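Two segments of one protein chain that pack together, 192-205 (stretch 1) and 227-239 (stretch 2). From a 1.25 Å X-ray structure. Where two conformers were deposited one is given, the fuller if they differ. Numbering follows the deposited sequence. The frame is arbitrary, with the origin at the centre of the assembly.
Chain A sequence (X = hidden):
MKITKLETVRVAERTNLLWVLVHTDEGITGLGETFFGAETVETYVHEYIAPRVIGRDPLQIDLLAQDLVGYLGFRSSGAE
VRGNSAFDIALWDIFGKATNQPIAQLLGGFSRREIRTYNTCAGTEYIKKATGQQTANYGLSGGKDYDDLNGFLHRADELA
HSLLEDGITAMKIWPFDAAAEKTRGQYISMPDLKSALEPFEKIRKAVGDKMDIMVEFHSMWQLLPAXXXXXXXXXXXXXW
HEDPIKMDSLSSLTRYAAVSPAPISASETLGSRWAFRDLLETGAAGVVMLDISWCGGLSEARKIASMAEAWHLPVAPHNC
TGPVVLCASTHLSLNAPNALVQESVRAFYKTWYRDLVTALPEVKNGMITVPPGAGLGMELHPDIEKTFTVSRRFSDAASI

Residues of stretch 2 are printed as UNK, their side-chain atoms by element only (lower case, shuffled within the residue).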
# COMPACT_ATOMS: atom_id res chain seq x y z
N ASP A 192 -13.27 -23.54 -28.42
CA ASP A 192 -13.13 -24.52 -27.34
C ASP A 192 -13.75 -24.02 -26.03
O ASP A 192 -14.29 -24.80 -25.24
CB ASP A 192 -11.67 -24.89 -27.12
CG ASP A 192 -11.13 -25.80 -28.20
OD1 ASP A 192 -11.93 -26.34 -28.99
OD2 ASP A 192 -9.90 -25.99 -28.24
N LEU A 193 -13.66 -22.71 -25.80
CA LEU A 193 -14.32 -22.11 -24.64
C LEU A 193 -15.84 -22.27 -24.77
O LEU A 193 -16.50 -22.71 -23.82
CB LEU A 193 -13.90 -20.64 -24.52
CG LEU A 193 -14.60 -19.75 -23.49
CD1 LEU A 193 -14.65 -20.41 -22.13
CD2 LEU A 193 -13.88 -18.41 -23.39
N LYS A 194 -16.39 -21.96 -25.94
CA LYS A 194 -17.82 -22.12 -26.17
C LYS A 194 -18.28 -23.57 -25.94
O LYS A 194 -19.33 -23.80 -25.35
CB LYS A 194 -18.19 -21.65 -27.58
CG LYS A 194 -19.67 -21.68 -27.90
CD LYS A 194 -19.98 -20.84 -29.12
CE LYS A 194 -19.23 -21.32 -30.35
NZ LYS A 194 -20.08 -22.20 -31.21
N SER A 195 -17.49 -24.53 -26.41
CA SER A 195 -17.83 -25.93 -26.20
C SER A 195 -17.84 -26.30 -24.73
O SER A 195 -18.72 -27.04 -24.28
CB SER A 195 -16.85 -26.83 -26.96
OG SER A 195 -16.96 -26.61 -28.35
N ALA A 196 -16.87 -25.79 -23.97
CA ALA A 196 -16.79 -26.09 -22.55
C ALA A 196 -17.91 -25.43 -21.73
O ALA A 196 -18.19 -25.86 -20.61
CB ALA A 196 -15.42 -25.71 -22.02
N LEU A 197 -18.54 -24.40 -22.29
CA LEU A 197 -19.66 -23.74 -21.61
C LEU A 197 -20.97 -24.50 -21.77
O LEU A 197 -21.92 -24.28 -21.01
CB LEU A 197 -19.82 -22.31 -22.11
CG LEU A 197 -18.69 -21.34 -21.78
CD1 LEU A 197 -18.94 -19.99 -22.45
CD2 LEU A 197 -18.55 -21.16 -20.28
N GLU A 198 -21.04 -25.39 -22.75
CA GLU A 198 -22.28 -26.11 -23.02
C GLU A 198 -22.89 -26.90 -21.84
O GLU A 198 -24.11 -26.88 -21.68
CB GLU A 198 -22.14 -26.96 -24.28
CG GLU A 198 -21.96 -26.11 -25.54
CD GLU A 198 -22.11 -26.90 -26.82
OE1 GLU A 198 -21.59 -28.04 -26.89
OE2 GLU A 198 -22.74 -26.38 -27.77
N PRO A 199 -22.06 -27.56 -21.01
CA PRO A 199 -22.69 -28.22 -19.85
C PRO A 199 -23.43 -27.24 -18.93
O PRO A 199 -24.44 -27.62 -18.35
CB PRO A 199 -21.49 -28.83 -19.11
CG PRO A 199 -20.47 -29.05 -20.18
CD PRO A 199 -20.64 -27.92 -21.15
N PHE A 200 -22.91 -26.03 -18.78
CA PHE A 200 -23.58 -25.03 -17.95
C PHE A 200 -24.94 -24.67 -18.55
O PHE A 200 -25.94 -24.56 -17.83
CB PHE A 200 -22.70 -23.79 -17.79
CG PHE A 200 -21.38 -24.08 -17.12
CD1 PHE A 200 -21.27 -24.04 -15.74
CD2 PHE A 200 -20.27 -24.42 -17.88
CE1 PHE A 200 -20.06 -24.31 -15.13
CE2 PHE A 200 -19.06 -24.70 -17.27
CZ PHE A 200 -18.95 -24.65 -15.89
N GLU A 201 -24.97 -24.47 -19.86
CA GLU A 201 -26.22 -24.18 -20.57
C GLU A 201 -27.22 -25.29 -20.36
O GLU A 201 -28.40 -25.04 -20.06
CB GLU A 201 -25.94 -24.02 -22.07
CG GLU A 201 -25.12 -22.81 -22.42
CD GLU A 201 -24.37 -22.97 -23.73
OE1 GLU A 201 -24.89 -23.65 -24.64
OE2 GLU A 201 -23.26 -22.42 -23.84
N LYS A 202 -26.76 -26.53 -20.51
CA LYS A 202 -27.64 -27.69 -20.40
C LYS A 202 -28.19 -27.85 -18.97
O LYS A 202 -29.37 -28.14 -18.79
CB LYS A 202 -26.92 -28.96 -20.87
CG LYS A 202 -26.48 -28.92 -22.34
CD LYS A 202 -26.01 -30.28 -22.84
CE LYS A 202 -24.84 -30.14 -23.82
NZ LYS A 202 -25.16 -29.25 -24.97
N ILE A 203 -27.35 -27.64 -17.97
CA ILE A 203 -27.81 -27.72 -16.58
C ILE A 203 -28.85 -26.65 -16.29
O ILE A 203 -29.90 -26.94 -15.72
CB ILE A 203 -26.64 -27.60 -15.58
CG1 ILE A 203 -25.72 -28.81 -15.69
CG2 ILE A 203 -27.18 -27.47 -14.16
CD1 ILE A 203 -24.36 -28.62 -15.04
N ARG A 204 -28.57 -25.41 -16.69
CA ARG A 204 -29.48 -24.30 -16.43
C ARG A 204 -30.81 -24.49 -17.18
O ARG A 204 -31.88 -24.17 -16.64
CB ARG A 204 -28.84 -22.97 -16.80
CG ARG A 204 -27.75 -22.52 -15.83
CD ARG A 204 -28.29 -22.18 -14.45
NE ARG A 204 -27.21 -21.84 -13.54
CZ ARG A 204 -27.05 -22.36 -12.33
NH1 ARG A 204 -27.92 -23.24 -11.85
NH2 ARG A 204 -26.01 -21.99 -11.59
N LYS A 205 -30.76 -25.00 -18.40
CA LYS A 205 -31.98 -25.26 -19.16
C LYS A 205 -32.83 -26.32 -18.45
O LYS A 205 -34.06 -26.24 -18.43
CB LYS A 205 -31.68 -25.70 -20.59
CG LYS A 205 -32.91 -26.14 -21.38
CD LYS A 205 -32.63 -26.24 -22.88
CE LYS A 205 -33.82 -26.84 -23.62
NZ LYS A 205 -33.74 -26.60 -25.09
N UNK A 227 -8.52 -15.94 -16.33
CA UNK A 227 -9.39 -14.77 -16.24
C UNK A 227 -10.37 -14.70 -17.40
O UNK A 227 -11.53 -14.32 -17.22
s UNK A 227 -7.10 -11.70 -14.52
c UNK A 227 -7.84 -13.32 -14.79
c UNK A 227 -8.57 -13.47 -16.12
c UNK A 227 -5.85 -11.65 -15.81
N UNK A 228 -9.93 -15.09 -18.59
CA UNK A 228 -10.80 -15.13 -19.76
C UNK A 228 -11.97 -16.09 -19.54
O UNK A 228 -13.13 -15.76 -19.82
c UNK A 228 -10.72 -15.68 -22.27
o UNK A 228 -8.65 -16.46 -23.19
c UNK A 228 -9.96 -15.58 -20.96
c UNK A 228 -9.85 -16.23 -23.38
n UNK A 228 -10.44 -16.45 -24.54
N UNK A 229 -11.66 -17.28 -19.03
CA UNK A 229 -12.68 -18.28 -18.73
C UNK A 229 -13.63 -17.79 -17.63
O UNK A 229 -14.85 -17.95 -17.74
c UNK A 229 -12.03 -19.63 -18.33
c UNK A 229 -13.08 -20.59 -17.77
c UNK A 229 -10.35 -21.37 -19.13
c UNK A 229 -11.28 -20.24 -19.52
N UNK A 230 -13.06 -17.19 -16.58
CA UNK A 230 -13.86 -16.69 -15.47
C UNK A 230 -14.91 -15.71 -15.97
O UNK A 230 -16.09 -15.81 -15.62
c UNK A 230 -12.98 -16.03 -14.42
N UNK A 231 -14.49 -14.75 -16.78
CA UNK A 231 -15.43 -13.76 -17.33
C UNK A 231 -16.51 -14.43 -18.16
O UNK A 231 -17.70 -14.08 -18.06
c UNK A 231 -13.28 -10.62 -18.11
c UNK A 231 -14.69 -12.71 -18.16
n UNK A 231 -12.19 -9.80 -20.20
c UNK A 231 -13.75 -11.85 -17.34
c UNK A 231 -12.48 -10.99 -19.33
N UNK A 232 -16.12 -15.41 -18.97
CA UNK A 232 -17.07 -16.10 -19.84
C UNK A 232 -18.12 -16.90 -19.05
O UNK A 232 -19.19 -17.21 -19.58
c UNK A 232 -16.33 -17.02 -20.80
N UNK A 233 -17.82 -17.23 -17.80
CA UNK A 233 -18.75 -18.00 -16.98
C UNK A 233 -19.84 -17.16 -16.34
O UNK A 233 -20.78 -17.70 -15.76
c UNK A 233 -18.00 -18.79 -15.91
c UNK A 233 -16.24 -20.53 -15.48
c UNK A 233 -17.31 -20.05 -16.44
c UNK A 233 -18.34 -21.15 -16.68
N UNK A 234 -19.71 -15.84 -16.44
CA UNK A 234 -20.64 -14.91 -15.80
C UNK A 234 -22.14 -15.23 -16.00
O UNK A 234 -22.89 -15.21 -15.02
o UNK A 234 -19.00 -13.12 -15.86
c UNK A 234 -20.35 -13.44 -16.20
c UNK A 234 -21.29 -12.48 -15.49
N UNK A 235 -22.58 -15.55 -17.24
CA UNK A 235 -24.02 -15.75 -17.42
C UNK A 235 -24.59 -16.97 -16.70
O UNK A 235 -25.81 -17.11 -16.64
c UNK A 235 -21.85 -15.60 -18.52
c UNK A 235 -22.94 -15.38 -19.54
c UNK A 235 -24.16 -15.96 -18.94
N UNK A 236 -23.74 -17.85 -16.17
CA UNK A 236 -24.23 -19.12 -15.65
C UNK A 236 -24.36 -19.18 -14.13
O UNK A 236 -24.70 -20.23 -13.58
c UNK A 236 -24.41 -20.68 -18.45
c UNK A 236 -24.37 -20.62 -19.83
c UNK A 236 -23.25 -20.12 -20.47
c UNK A 236 -22.18 -19.67 -19.73
o UNK A 236 -23.21 -20.06 -21.84
c UNK A 236 -23.33 -20.24 -17.69
c UNK A 236 -22.22 -19.72 -18.36
c UNK A 236 -23.39 -20.27 -16.19
N UNK A 237 -24.10 -18.05 -13.47
CA UNK A 237 -24.27 -17.96 -12.02
C UNK A 237 -23.53 -19.08 -11.29
O UNK A 237 -24.12 -19.80 -10.49
c UNK A 237 -26.57 -16.84 -12.25
n UNK A 237 -27.09 -16.20 -14.52
o UNK A 237 -27.58 -18.29 -13.87
c UNK A 237 -25.75 -17.97 -11.64
c UNK A 237 -27.12 -17.17 -13.62
N UNK A 238 -22.24 -19.23 -11.58
CA UNK A 238 -21.45 -20.26 -10.93
C UNK A 238 -21.26 -19.97 -9.44
O UNK A 238 -21.27 -18.81 -9.02
c UNK A 238 -20.11 -20.44 -11.64
o UNK A 238 -19.45 -19.17 -11.73
c UNK A 238 -20.33 -20.99 -13.04
N UNK A 239 -21.11 -21.02 -8.65
CA UNK A 239 -21.07 -20.90 -7.20
C UNK A 239 -19.67 -20.63 -6.67
O UNK A 239 -19.48 -19.78 -5.80
c UNK A 239 -22.83 -21.28 -4.55
c UNK A 239 -21.22 -22.75 -2.85
c UNK A 239 -22.22 -21.94 -2.33
c UNK A 239 -21.64 -22.17 -6.57
c UNK A 239 -23.03 -21.21 -3.18
c UNK A 239 -21.03 -22.81 -4.22
c UNK A 239 -21.84 -22.08 -5.09

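Position 227 carries an unbranched chain of two carbons, a sulfur and a carbon, out of reach of stretch 1; the sulfur makes it Met227. At 228 three carbons end in one oxygen and one nitrogen, and the nitrogen lies 4.1 Å from Leu193 CD2: Gln228, its CA-to-CB bond sideways but its end nearer. Position 229 has four carbons forked at the first, one arm two carbons long, which is Ile229; its CG1 sits 4.3 Å from Leu193 CD1. A single carbon out of reach at 230 is Ala230, and four carbons in a row ending in nitrogen at 231 give Lys231, exposed and also out of reach.

At 232 the side chain is again one carbon, but it points toward stretch 1, and this CB is 3.8 Å from Leu193 CD2 and 4.3 Å from Leu197 CD1. Ala232 thus meets two leucines one turn apart. Position 233 shows four carbons forked at the second, Leu233. Its CD2 lies 3.6 Å from Leu197 CD2 and over one face of the Phe200 ring, 3.7 Å from the centroid, a CH-pi contact.

At 234 one carbon bears an oxygen and a carbon, out of reach of stretch 1: Thr234. Its OG1 donates to Lys231 O at 2.7 Å. At 235 three carbons close a ring onto the backbone nitrogen, with no contact to stretch 1: Pro235.

At 236 one carbon leads to a six-carbon ring bearing an oxygen. Phe200 CB lies over a face of this ring, 3.9 Å from its centroid, and the oxygen is 3.1 Å from Glu201 OE2: Tyr236, which has the largest covered area in the contact. Position 237, three carbons ending in oxygen and nitrogen, has its oxygen 3.6 Å from Arg204 NE; it is Gln237. At 238 one carbon carries an oxygen and a carbon, the latter 3.9 Å from Phe200 CE1, hence Thr238. One carbon and a six-carbon ring at 239 give Phe239, whose end leads away.

The contact works by register. Leu193, Leu197, Phe200 and Arg204 recur every three or four residues, so one side of their helix meets Ile229, Leu233 and Tyr236 in turn. Beyond the helical part of stretch 2 apolar packing continues through Tyr236, and polar contacts join it: Arg204 NE and NH2 each donate to Tyr236 O at 3.0 Å, and NH2 adds a weak bond to Gln237 O at 3.1 Å. Because these acceptors are backbone oxygens, the guanidinium reads the path of the chain.

Stretch 2 227-239: MQIAKALTPYQTF
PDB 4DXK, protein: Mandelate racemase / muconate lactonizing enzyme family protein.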